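Local atomic coordinates of oxidoreductase (Methanosarcina mazei, PDB entry 3KA7), a protein that binds flavin-adenine dinucleotide and probably works as an oxidoreductase of the flavin-containing amine oxidoreductase family. Residues G37-N41 / S51-L57; Y44-S50 / L365-S369; R305-G309 / C330-V334. All coordinates share one frame; numbering follows the deposited sequence.

Interaction 1 of 3, residues G37-N41 / S51-L57. With FAD (flavin-adenine dinucleotide), chain B.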
loop_
_atom_site.group_PDB
_atom_site.type_symbol
_atom_site.label_atom_id
_atom_site.label_comp_id
_atom_site.label_asym_id
_atom_site.label_seq_id
_atom_site.Cartn_x
_atom_site.Cartn_y
_atom_site.Cartn_z
ATOM N N GLY A 37 3.640 2.828 -11.996
ATOM C CA GLY A 37 3.199 1.497 -11.584
ATOM C C GLY A 37 1.822 1.574 -10.937
ATOM O O GLY A 37 0.902 2.180 -11.492
ATOM N N ARG A 38 1.681 0.962 -9.766
ATOM C CA ARG A 38 0.396 0.941 -9.063
ATOM C C ARG A 38 0.152 2.190 -8.208
ATOM O O ARG A 38 -0.706 2.185 -7.327
ATOM C CB ARG A 38 0.269 -0.340 -8.230
ATOM C CG ARG A 38 0.111 -1.597 -9.106
ATOM C CD ARG A 38 0.250 -2.899 -8.288
ATOM N NE ARG A 38 1.653 -3.121 -7.952
ATOM C CZ ARG A 38 2.088 -3.492 -6.760
ATOM N NH1 ARG A 38 1.229 -3.691 -5.762
ATOM N NH2 ARG A 38 3.387 -3.631 -6.553
ATOM N N PHE A 39 0.888 3.260 -8.494
ATOM C CA PHE A 39 0.757 4.501 -7.731
ATOM C C PHE A 39 0.713 5.723 -8.645
ATOM O O PHE A 39 1.500 6.664 -8.478
ATOM C CB PHE A 39 1.927 4.650 -6.755
ATOM C CG PHE A 39 1.639 5.562 -5.570
ATOM C CD1 PHE A 39 1.018 5.069 -4.437
ATOM C CD2 PHE A 39 2.023 6.895 -5.585
ATOM C CE1 PHE A 39 0.765 5.894 -3.343
ATOM C CE2 PHE A 39 1.773 7.725 -4.504
ATOM C CZ PHE A 39 1.143 7.231 -3.382
ATOM N N THR A 40 -0.186 5.715 -9.615
ATOM C CA THR A 40 -0.348 6.902 -10.450
ATOM C C THR A 40 -1.813 7.054 -10.856
ATOM O O THR A 40 -2.662 6.277 -10.430
ATOM C CB THR A 40 0.573 6.872 -11.668
ATOM O OG1 THR A 40 0.610 8.179 -12.274
ATOM C CG2 THR A 40 0.086 5.841 -12.652
ATOM N N ASN A 41 -2.115 8.066 -11.659
ATOM C CA ASN A 41 -3.518 8.366 -11.953
ATOM C C ASN A 41 -3.980 7.682 -13.230
ATOM O O ASN A 41 -3.174 7.383 -14.109
ATOM C CB ASN A 41 -3.744 9.879 -12.079
ATOM C CG ASN A 41 -3.582 10.614 -10.761
ATOM O OD1 ASN A 41 -3.021 10.084 -9.796
ATOM N ND2 ASN A 41 -4.067 11.849 -10.717
ATOM N N SER A 51 -4.120 3.791 -10.705
ATOM C CA SER A 51 -3.651 2.475 -11.126
ATOM C C SER A 51 -3.541 1.494 -9.953
ATOM O O SER A 51 -3.106 0.352 -10.122
ATOM C CB SER A 51 -2.282 2.622 -11.767
ATOM O OG SER A 51 -1.423 3.301 -10.876
ATOM N N GLY A 52 -3.925 1.939 -8.765
ATOM C CA GLY A 52 -3.870 1.089 -7.588
ATOM C C GLY A 52 -4.259 1.889 -6.361
ATOM O O GLY A 52 -5.439 1.931 -5.982
ATOM N N ALA A 53 -3.263 2.530 -5.756
ATOM C CA ALA A 53 -3.414 3.226 -4.474
ATOM C C ALA A 53 -4.552 4.255 -4.444
ATOM O O ALA A 53 -4.855 4.907 -5.441
ATOM C CB ALA A 53 -2.092 3.886 -4.087
ATOM N N PHE A 54 -5.169 4.398 -3.276
ATOM C CA PHE A 54 -6.364 5.207 -3.131
ATOM C C PHE A 54 -5.999 6.682 -2.946
ATOM O O PHE A 54 -6.633 7.382 -2.156
ATOM C CB PHE A 54 -7.175 4.722 -1.924
ATOM C CG PHE A 54 -8.033 3.501 -2.182
ATOM C CD1 PHE A 54 -9.381 3.517 -1.846
ATOM C CD2 PHE A 54 -7.506 2.341 -2.711
ATOM C CE1 PHE A 54 -10.184 2.392 -2.048
ATOM C CE2 PHE A 54 -8.309 1.212 -2.909
ATOM C CZ PHE A 54 -9.636 1.246 -2.593
ATOM N N HIS A 55 -4.986 7.167 -3.669
ATOM C CA HIS A 55 -4.640 8.606 -3.583
ATOM C C HIS A 55 -4.376 9.070 -2.148
ATOM O O HIS A 55 -4.713 10.203 -1.769
ATOM C CB HIS A 55 -5.752 9.456 -4.201
ATOM C CG HIS A 55 -5.840 9.340 -5.695
ATOM N ND1 HIS A 55 -7.043 9.283 -6.371
ATOM C CD2 HIS A 55 -4.874 9.271 -6.639
ATOM C CE1 HIS A 55 -6.808 9.189 -7.670
ATOM N NE2 HIS A 55 -5.502 9.178 -7.857
HETATM N N MSE A 56 -3.763 8.199 -1.350
HETATM C CA MSE A 56 -3.610 8.471 0.070
HETATM C C MSE A 56 -2.302 7.889 0.594
HETATM O O MSE A 56 -1.898 6.795 0.175
HETATM C CB MSE A 56 -4.819 7.884 0.817
HETATM C CG MSE A 56 -4.888 8.195 2.293
HETATM SE SE MSE A 56 -6.566 7.584 3.039
HETATM C CE MSE A 56 -7.539 9.275 2.855
ATOM N N LEU A 57 -1.632 8.634 1.477
ATOM C CA LEU A 57 -0.435 8.163 2.181
ATOM C C LEU A 57 -0.819 7.745 3.602
ATOM O O LEU A 57 -1.491 8.500 4.314
ATOM C CB LEU A 57 0.627 9.266 2.265
ATOM C CG LEU A 57 1.169 9.846 0.951
ATOM C CD1 LEU A 57 2.306 10.839 1.217
ATOM C CD2 LEU A 57 1.629 8.754 0.021
HETATM P PA FAD B . 5.076 -1.144 -8.770
HETATM O O1A FAD B . 4.879 -2.631 -8.631
HETATM O O2A FAD B . 3.839 -0.285 -8.656
HETATM O O5B FAD B . 5.788 -0.837 -10.176
HETATM C C5B FAD B . 6.569 -1.844 -10.808
HETATM C C4B FAD B . 6.847 -1.284 -12.206
HETATM O O4B FAD B . 7.706 -2.133 -12.940
HETATM C C3B FAD B . 5.548 -1.145 -13.006
HETATM O O3B FAD B . 5.398 0.185 -13.476
HETATM C C2B FAD B . 5.725 -2.134 -14.161
HETATM O O2B FAD B . 5.099 -1.709 -15.357
HETATM C C1B FAD B . 7.242 -2.221 -14.285
HETATM N N9A FAD B . 7.750 -3.482 -14.841
HETATM C C8A FAD B . 7.356 -4.779 -14.580
HETATM N N7A FAD B . 8.167 -5.618 -15.287
HETATM C C5A FAD B . 9.057 -4.854 -15.978
HETATM C C6A FAD B . 10.079 -5.167 -16.862
HETATM N N6A FAD B . 10.418 -6.436 -17.071
HETATM N N1A FAD B . 10.823 -4.145 -17.417
HETATM C C2A FAD B . 10.558 -2.825 -17.117
HETATM N N3A FAD B . 9.537 -2.514 -16.244
HETATM C C4A FAD B . 8.808 -3.522 -15.699
HETATM N N1 FAD B . -0.569 2.197 -0.904
HETATM C C2 FAD B . -0.674 3.304 -0.079
HETATM O O2 FAD B . 0.335 3.749 0.484
HETATM N N3 FAD B . -1.917 3.883 0.126
HETATM C C4 FAD B . -3.048 3.366 -0.482
HETATM O O4 FAD B . -4.155 3.875 -0.305
HETATM C C4X FAD B . -2.946 2.253 -1.304
HETATM N N5 FAD B . -4.080 1.719 -1.900
HETATM C C5X FAD B . -3.956 0.617 -2.729
HETATM C C6 FAD B . -5.083 0.077 -3.350
HETATM C C7 FAD B . -4.961 -1.016 -4.199
HETATM C C7M FAD B . -6.198 -1.580 -4.853
HETATM C C8 FAD B . -3.706 -1.567 -4.416
HETATM C C8M FAD B . -3.532 -2.754 -5.320
HETATM C C9 FAD B . -2.578 -1.040 -3.791
HETATM C C9A FAD B . -2.701 0.061 -2.949
HETATM N N10 FAD B . -1.579 0.590 -2.325
HETATM C C10 FAD B . -1.696 1.684 -1.512
HETATM C "C1'" FAD B . -0.236 -0.046 -2.469
HETATM C "C2'" FAD B . 0.573 0.736 -3.511
HETATM O "O2'" FAD B . -0.243 0.988 -4.652
HETATM C "C3'" FAD B . 1.804 -0.078 -3.898
HETATM O "O3'" FAD B . 2.430 -0.568 -2.718
HETATM C "C4'" FAD B . 2.860 0.671 -4.704
HETATM O "O4'" FAD B . 2.300 1.382 -5.789
HETATM C "C5'" FAD B . 3.811 -0.381 -5.264
HETATM O "O5'" FAD B . 4.946 0.295 -5.746
HETATM P P FAD B . 6.242 -0.520 -6.167
HETATM O O1P FAD B . 7.463 0.294 -5.812
HETATM O O2P FAD B . 6.235 -1.933 -5.620
HETATM O O3P FAD B . 6.223 -0.607 -7.774
#
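Ser51 ties the loop 51-57 to 37-41 through one hydroxyl that works in two directions. Its OG, placed between the backbone N and the carbonyl carbon (chi1 54°), gives a hydrogen bond to Gly37 O at 2.7 Å, in the carbonyl plane on a lone pair, and takes one from Thr40 N at 3.0 Å. The return bond runs from Ser51 N to Thr40 O, and Ala53 N reaches Arg38 O on a nearly straight line.

Beside these bonds the Phe39 ring carries the apolar contact. Ala53 CB approaches it obliquely, 3.3 Å from CD1, while Leu57 CD2 comes to the ring edge at CZ. The His55 ring meets Asn41 edge-on: NE2 makes a weak bond to OD1, which also accepts from Lys196 N.

Both loops then turn to the cofactor. Arg38 N gives FAD O2A a straight bond of 2.7 Å. The Arg38 chain, bent at chi3 (-75°), brings NH2 2.7 Å from FAD O1A, which lies at the guanidinium edge in its plane; NH1 makes a salt bridge with Asp399. Phe54 N bonds FAD O4, and FAD N3 bonds Met56 O weakly at 2.9 Å. The two loops form part of the FAD site, as in the flavin-containing amine oxidoreductase family.

Interaction 2 of 3, residues Y44-S50 / L365-S369; sequences YKGFQLS and LLIQS
Leu365 reaches across to the hairpin segment 44-50 with both methyls, and its torsions decide where each one goes. With CG anti to the backbone N (chi1 -176°) and chi2 near 60°, CD2 is laid over one face of the Phe47 ring, 3.8 Å from its centroid and somewhat toward the rim, and also touches Leu49 CD2. The other methyl, CD1, lies in the plane of the Tyr44 ring at its edge and reaches the aliphatic part of Lys45.

Leu366 has nearly the same conformation but serves the other aromatic. Its CD2 stands almost exactly over the centre of the Tyr44 ring, 4° off the normal, and its CD1 lies 3.8 Å from Tyr44 OH. Lys45 CG covers the opposite face of that ring, toward the rim. Leu365 and Leu366 form a classic beta bulge opposite Cys285, in strand 362-370 at the margin of a mixed sheet, which is consistent with both leucines reaching the hairpin. The hairpin turns through a type I' turn from Tyr44 to Phe47. Strand 47-50 runs nearly parallel to 365-369; the axes of the two short strand segments approach to 10.0 Å, too far for backbone pairing.

Water links the polar rim. Leu365 O accepts from two waters, one 2.6 Å from Tyr44 OH and the other 3.0 Å from Lys45 NZ. At the far end, Ser50 turns its OG into the loop that follows, to Ala53 O and Gly52 N.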
loop_
_atom_site.group_PDB
_atom_site.type_symbol
_atom_site.label_atom_id
_atom_site.label_comp_id
_atom_site.label_asym_id
_atom_site.label_seq_id
_atom_site.Cartn_x
_atom_site.Cartn_y
_atom_site.Cartn_z
ATOM N N TYR A 44 -10.419 8.681 -16.254
ATOM C CA TYR A 44 -11.571 7.844 -16.574
ATOM C C TYR A 44 -12.872 8.626 -16.429
ATOM O O TYR A 44 -13.279 8.974 -15.323
ATOM C CB TYR A 44 -11.611 6.598 -15.687
ATOM C CG TYR A 44 -12.575 5.537 -16.164
ATOM C CD1 TYR A 44 -12.214 4.645 -17.177
ATOM C CD2 TYR A 44 -13.838 5.410 -15.596
ATOM C CE1 TYR A 44 -13.100 3.664 -17.610
ATOM C CE2 TYR A 44 -14.723 4.433 -16.025
ATOM C CZ TYR A 44 -14.349 3.568 -17.034
ATOM O OH TYR A 44 -15.229 2.600 -17.461
ATOM N N LYS A 45 -13.512 8.903 -17.561
ATOM C CA LYS A 45 -14.791 9.611 -17.570
ATOM C C LYS A 45 -14.796 10.917 -16.765
ATOM O O LYS A 45 -15.766 11.233 -16.078
ATOM C CB LYS A 45 -15.915 8.669 -17.129
ATOM C CG LYS A 45 -16.104 7.520 -18.109
ATOM C CD LYS A 45 -17.304 6.660 -17.786
ATOM C CE LYS A 45 -17.481 5.594 -18.869
ATOM N NZ LYS A 45 -18.529 4.612 -18.520
ATOM N N GLY A 46 -13.707 11.671 -16.858
ATOM C CA GLY A 46 -13.617 12.962 -16.196
ATOM C C GLY A 46 -13.126 12.879 -14.761
ATOM O O GLY A 46 -12.997 13.897 -14.094
ATOM N N PHE A 47 -12.855 11.658 -14.296
ATOM C CA PHE A 47 -12.330 11.423 -12.948
ATOM C C PHE A 47 -10.854 11.058 -13.011
ATOM O O PHE A 47 -10.407 10.430 -13.976
ATOM C CB PHE A 47 -13.073 10.262 -12.285
ATOM C CG PHE A 47 -14.471 10.595 -11.853
ATOM C CD1 PHE A 47 -14.732 10.952 -10.537
ATOM C CD2 PHE A 47 -15.524 10.542 -12.752
ATOM C CE1 PHE A 47 -16.023 11.254 -10.119
ATOM C CE2 PHE A 47 -16.817 10.839 -12.342
ATOM C CZ PHE A 47 -17.067 11.198 -11.027
ATOM N N GLN A 48 -10.105 11.437 -11.979
ATOM C CA GLN A 48 -8.741 10.955 -11.821
ATOM C C GLN A 48 -8.762 9.739 -10.897
ATOM O O GLN A 48 -8.626 9.875 -9.687
ATOM C CB GLN A 48 -7.838 12.042 -11.229
ATOM C CG GLN A 48 -7.509 13.181 -12.191
ATOM C CD GLN A 48 -6.754 12.706 -13.422
ATOM O OE1 GLN A 48 -7.260 12.802 -14.550
ATOM N NE2 GLN A 48 -5.547 12.188 -13.216
ATOM N N LEU A 49 -8.986 8.567 -11.479
ATOM C CA LEU A 49 -8.899 7.322 -10.727
ATOM C C LEU A 49 -7.410 6.998 -10.586
ATOM O O LEU A 49 -6.554 7.833 -10.878
ATOM C CB LEU A 49 -9.656 6.201 -11.457
ATOM C CG LEU A 49 -11.136 6.479 -11.780
ATOM C CD1 LEU A 49 -11.849 5.231 -12.362
ATOM C CD2 LEU A 49 -11.860 7.000 -10.531
ATOM N N SER A 50 -7.089 5.795 -10.134
ATOM C CA SER A 50 -5.687 5.447 -9.972
ATOM C C SER A 50 -5.402 4.058 -10.497
ATOM O O SER A 50 -6.316 3.257 -10.717
ATOM C CB SER A 50 -5.260 5.516 -8.508
ATOM O OG SER A 50 -5.638 4.339 -7.819
ATOM N N LEU A 365 -18.626 3.569 -10.935
ATOM C CA LEU A 365 -17.853 4.089 -12.046
ATOM C C LEU A 365 -16.955 3.020 -12.659
ATOM O O LEU A 365 -16.930 2.838 -13.876
ATOM C CB LEU A 365 -17.027 5.299 -11.580
ATOM C CG LEU A 365 -16.176 6.105 -12.562
ATOM C CD1 LEU A 365 -17.008 6.718 -13.698
ATOM C CD2 LEU A 365 -15.371 7.180 -11.820
ATOM N N LEU A 366 -16.200 2.320 -11.813
ATOM C CA LEU A 366 -15.264 1.308 -12.298
ATOM C C LEU A 366 -14.937 0.375 -11.145
ATOM O O LEU A 366 -14.802 0.820 -10.005
ATOM C CB LEU A 366 -13.982 1.959 -12.816
ATOM C CG LEU A 366 -12.977 1.049 -13.538
ATOM C CD1 LEU A 366 -13.592 0.464 -14.807
ATOM C CD2 LEU A 366 -11.683 1.795 -13.847
ATOM N N ILE A 367 -14.813 -0.915 -11.444
ATOM C CA ILE A 367 -14.369 -1.885 -10.447
ATOM C C ILE A 367 -13.052 -2.448 -10.947
ATOM O O ILE A 367 -12.948 -2.839 -12.111
ATOM C CB ILE A 367 -15.411 -3.002 -10.295
ATOM C CG1 ILE A 367 -16.754 -2.399 -9.867
ATOM C CG2 ILE A 367 -14.938 -4.101 -9.305
ATOM C CD1 ILE A 367 -17.884 -3.420 -9.849
ATOM N N GLN A 368 -12.033 -2.434 -10.089
ATOM C CA GLN A 368 -10.694 -2.905 -10.453
ATOM C C GLN A 368 -10.217 -3.962 -9.458
ATOM O O GLN A 368 -10.262 -3.730 -8.251
ATOM C CB GLN A 368 -9.723 -1.715 -10.462
ATOM C CG GLN A 368 -10.135 -0.593 -11.456
ATOM C CD GLN A 368 -9.430 0.737 -11.215
ATOM O OE1 GLN A 368 -8.507 1.106 -11.948
ATOM N NE2 GLN A 368 -9.862 1.463 -10.193
ATOM N N SER A 369 -9.768 -5.118 -9.963
ATOM C CA SER A 369 -9.326 -6.211 -9.096
ATOM C C SER A 369 -7.811 -6.370 -9.150
ATOM O O SER A 369 -7.200 -6.204 -10.218
ATOM C CB SER A 369 -9.980 -7.533 -9.489
ATOM O OG SER A 369 -11.396 -7.469 -9.356
HETATM O O HOH W 1 -17.310 1.568 -16.259
HETATM O O HOH W 2 -18.637 3.810 -15.679
#

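Interaction 3 of 3, residues R305-G309 / C330-V334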
loop_
_atom_site.group_PDB
_atom_site.type_symbol
_atom_site.label_atom_id
_atom_site.label_comp_id
_atom_site.label_asym_id
_atom_site.label_seq_id
_atom_site.Cartn_x
_atom_site.Cartn_y
_atom_site.Cartn_z
ATOM N N ARG A 305 -20.236 -7.640 4.422
ATOM C CA ARG A 305 -19.810 -8.931 3.871
ATOM C C ARG A 305 -18.333 -8.901 3.482
ATOM O O ARG A 305 -17.597 -9.846 3.764
ATOM C CB ARG A 305 -20.610 -9.267 2.611
ATOM C CG ARG A 305 -22.116 -9.364 2.809
ATOM C CD ARG A 305 -22.838 -9.118 1.491
ATOM N NE ARG A 305 -24.285 -9.103 1.679
ATOM C CZ ARG A 305 -24.960 -8.062 2.153
ATOM N NH1 ARG A 305 -24.330 -6.940 2.479
ATOM N NH2 ARG A 305 -26.274 -8.142 2.303
ATOM N N ARG A 306 -17.912 -7.812 2.838
ATOM C CA ARG A 306 -16.566 -7.732 2.251
ATOM C C ARG A 306 -15.891 -6.358 2.360
ATOM O O ARG A 306 -14.690 -6.282 2.614
ATOM C CB ARG A 306 -16.596 -8.151 0.782
ATOM C CG ARG A 306 -16.803 -9.634 0.576
ATOM C CD ARG A 306 -15.571 -10.365 1.050
ATOM N NE ARG A 306 -15.761 -11.793 1.257
ATOM C CZ ARG A 306 -16.261 -12.619 0.359
ATOM N NH1 ARG A 306 -16.618 -12.141 -0.825
ATOM N NH2 ARG A 306 -16.386 -13.920 0.628
ATOM N N ILE A 307 -16.633 -5.278 2.125
ATOM C CA ILE A 307 -16.008 -3.938 2.105
ATOM C C ILE A 307 -15.410 -3.581 3.469
ATOM O O ILE A 307 -16.079 -3.696 4.497
ATOM C CB ILE A 307 -16.994 -2.851 1.630
ATOM C CG1 ILE A 307 -17.294 -3.060 0.136
ATOM C CG2 ILE A 307 -16.394 -1.466 1.818
ATOM C CD1 ILE A 307 -18.323 -2.090 -0.456
ATOM N N ASN A 308 -14.132 -3.205 3.480
ATOM C CA ASN A 308 -13.439 -2.884 4.738
ATOM C C ASN A 308 -13.435 -1.399 5.066
ATOM O O ASN A 308 -13.362 -0.993 6.233
ATOM C CB ASN A 308 -11.994 -3.361 4.681
ATOM C CG ASN A 308 -11.889 -4.839 4.426
ATOM O OD1 ASN A 308 -11.310 -5.244 3.431
ATOM N ND2 ASN A 308 -12.483 -5.657 5.315
ATOM N N GLY A 309 -13.464 -0.576 4.033
ATOM C CA GLY A 309 -13.545 0.858 4.268
ATOM C C GLY A 309 -13.603 1.623 2.968
ATOM O O GLY A 309 -13.525 1.050 1.881
ATOM N N CYS A 330 -13.870 2.397 -2.535
ATOM C CA CYS A 330 -14.078 1.364 -1.533
ATOM C C CYS A 330 -13.060 0.247 -1.716
ATOM O O CYS A 330 -12.720 -0.094 -2.843
ATOM C CB CYS A 330 -15.465 0.753 -1.703
ATOM S SG CYS A 330 -16.794 1.990 -1.823
ATOM N N HIS A 331 -12.604 -0.335 -0.613
ATOM C CA HIS A 331 -11.694 -1.487 -0.685
ATOM C C HIS A 331 -12.266 -2.709 0.009
ATOM O O HIS A 331 -12.831 -2.613 1.108
ATOM C CB HIS A 331 -10.346 -1.196 -0.032
ATOM C CG HIS A 331 -9.334 -2.275 -0.281
ATOM N ND1 HIS A 331 -8.803 -2.516 -1.531
ATOM C CD2 HIS A 331 -8.799 -3.208 0.543
ATOM C CE1 HIS A 331 -7.970 -3.542 -1.464
ATOM N NE2 HIS A 331 -7.943 -3.975 -0.214
ATOM N N GLN A 332 -12.093 -3.864 -0.619
ATOM C CA GLN A 332 -12.379 -5.113 0.055
ATOM C C GLN A 332 -11.222 -6.099 -0.115
ATOM O O GLN A 332 -10.732 -6.329 -1.228
ATOM C CB GLN A 332 -13.707 -5.706 -0.427
ATOM C CG GLN A 332 -13.729 -6.085 -1.903
ATOM C CD GLN A 332 -15.135 -6.394 -2.418
ATOM O OE1 GLN A 332 -15.524 -7.566 -2.540
ATOM N NE2 GLN A 332 -15.888 -5.354 -2.735
ATOM N N TYR A 333 -10.764 -6.633 1.010
ATOM C CA TYR A 333 -9.825 -7.738 1.048
ATOM C C TYR A 333 -10.378 -8.922 0.255
ATOM O O TYR A 333 -11.562 -9.210 0.341
ATOM C CB TYR A 333 -9.637 -8.152 2.519
ATOM C CG TYR A 333 -9.126 -9.559 2.754
ATOM C CD1 TYR A 333 -7.791 -9.871 2.561
ATOM C CD2 TYR A 333 -9.981 -10.575 3.183
ATOM C CE1 TYR A 333 -7.315 -11.156 2.777
ATOM C CE2 TYR A 333 -9.507 -11.866 3.414
ATOM C CZ TYR A 333 -8.172 -12.142 3.207
ATOM O OH TYR A 333 -7.669 -13.408 3.428
ATOM N N VAL A 334 -9.517 -9.591 -0.512
ATOM C CA VAL A 334 -9.860 -10.869 -1.157
ATOM C C VAL A 334 -8.872 -11.934 -0.694
ATOM O O VAL A 334 -7.656 -11.771 -0.840
ATOM C CB VAL A 334 -9.834 -10.768 -2.714
ATOM C CG1 VAL A 334 -10.113 -12.115 -3.374
ATOM C CG2 VAL A 334 -10.852 -9.760 -3.185
HETATM O O HOH W 3 -13.187 -8.511 2.664
#
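The amide of Asn308 and the ring of Tyr333 have their planes 49° apart, but the amide meets the backbone N and CB of Tyr333, not the ring. Asn308 OD1 takes the hydrogen bond of Tyr333 N at 2.8 Å, nearly in line with its own C=O, and also lies 3.5 Å from Tyr333 CB. The Tyr333 ring itself leads away from 305-309; at its edge, in plane, sits a water that donates to both Arg306 O and Tyr333 O. The imidazole of His331 has Asn308 OD1 near it at an oblique angle, while its NE2 is bonded to Ser164.

With CG anti to the carbonyl carbon (chi1 -58°), Asn308 carries its amide along the neighbouring strand, where OD1 takes the place a backbone carbonyl might have filled. Gly309 and His331 form an antiparallel hydrogen-bonded pair, in which His331 N bonds Gly309 O at 3.0 Å, nearly straight. A separate bond runs from Asn308 N to His331 O. The strands belong to the mixed sheet in which 307-311 and 326-334 are neighbours; their short segments run at 127° to each other, well away from strictly antiparallel, and the Asn308 side chain adds a link between the strands beyond the Gly309-His331 pair.

Toward helix 342-356 Ile307 and Cys330 make an apolar contact. Ile307 CD1 approaches Cys330 CB at 4.2 Å, and both side chains touch Leu353 of that helix. Gln332 stands across from Arg306 with CB only 3.2 Å from Arg306 O, and its extended chain passes along Arg306 CB. The Arg306 chain bends at chi2 and sends its guanidinium away from Gln332 to a salt bridge with Glu345.

The three contacts lead from the cofactor out into the mixed sheet. Interaction 1 holds the FAD, and interactions 2 and 3 each touch interaction 1, their centres about 11 and 17 Å from its centre; the Ser50 side chain stays about 6 Å from the FAD. Strand 47-50 runs straight into loop 51-57, so the hairpin of interaction 2 is chained to the flavin loop; Thr40 O lies 3.3 Å from Ser50 CB. Phe54 makes the other junction: its CZ is 3.4 Å from Cys330 O, and the His331 side chain comes within about 4 Å of the FAD. Interactions 2 and 3 stay about 7 Å apart at their nearest atoms but reach the same sheet, through strands 362-370 and 326-334.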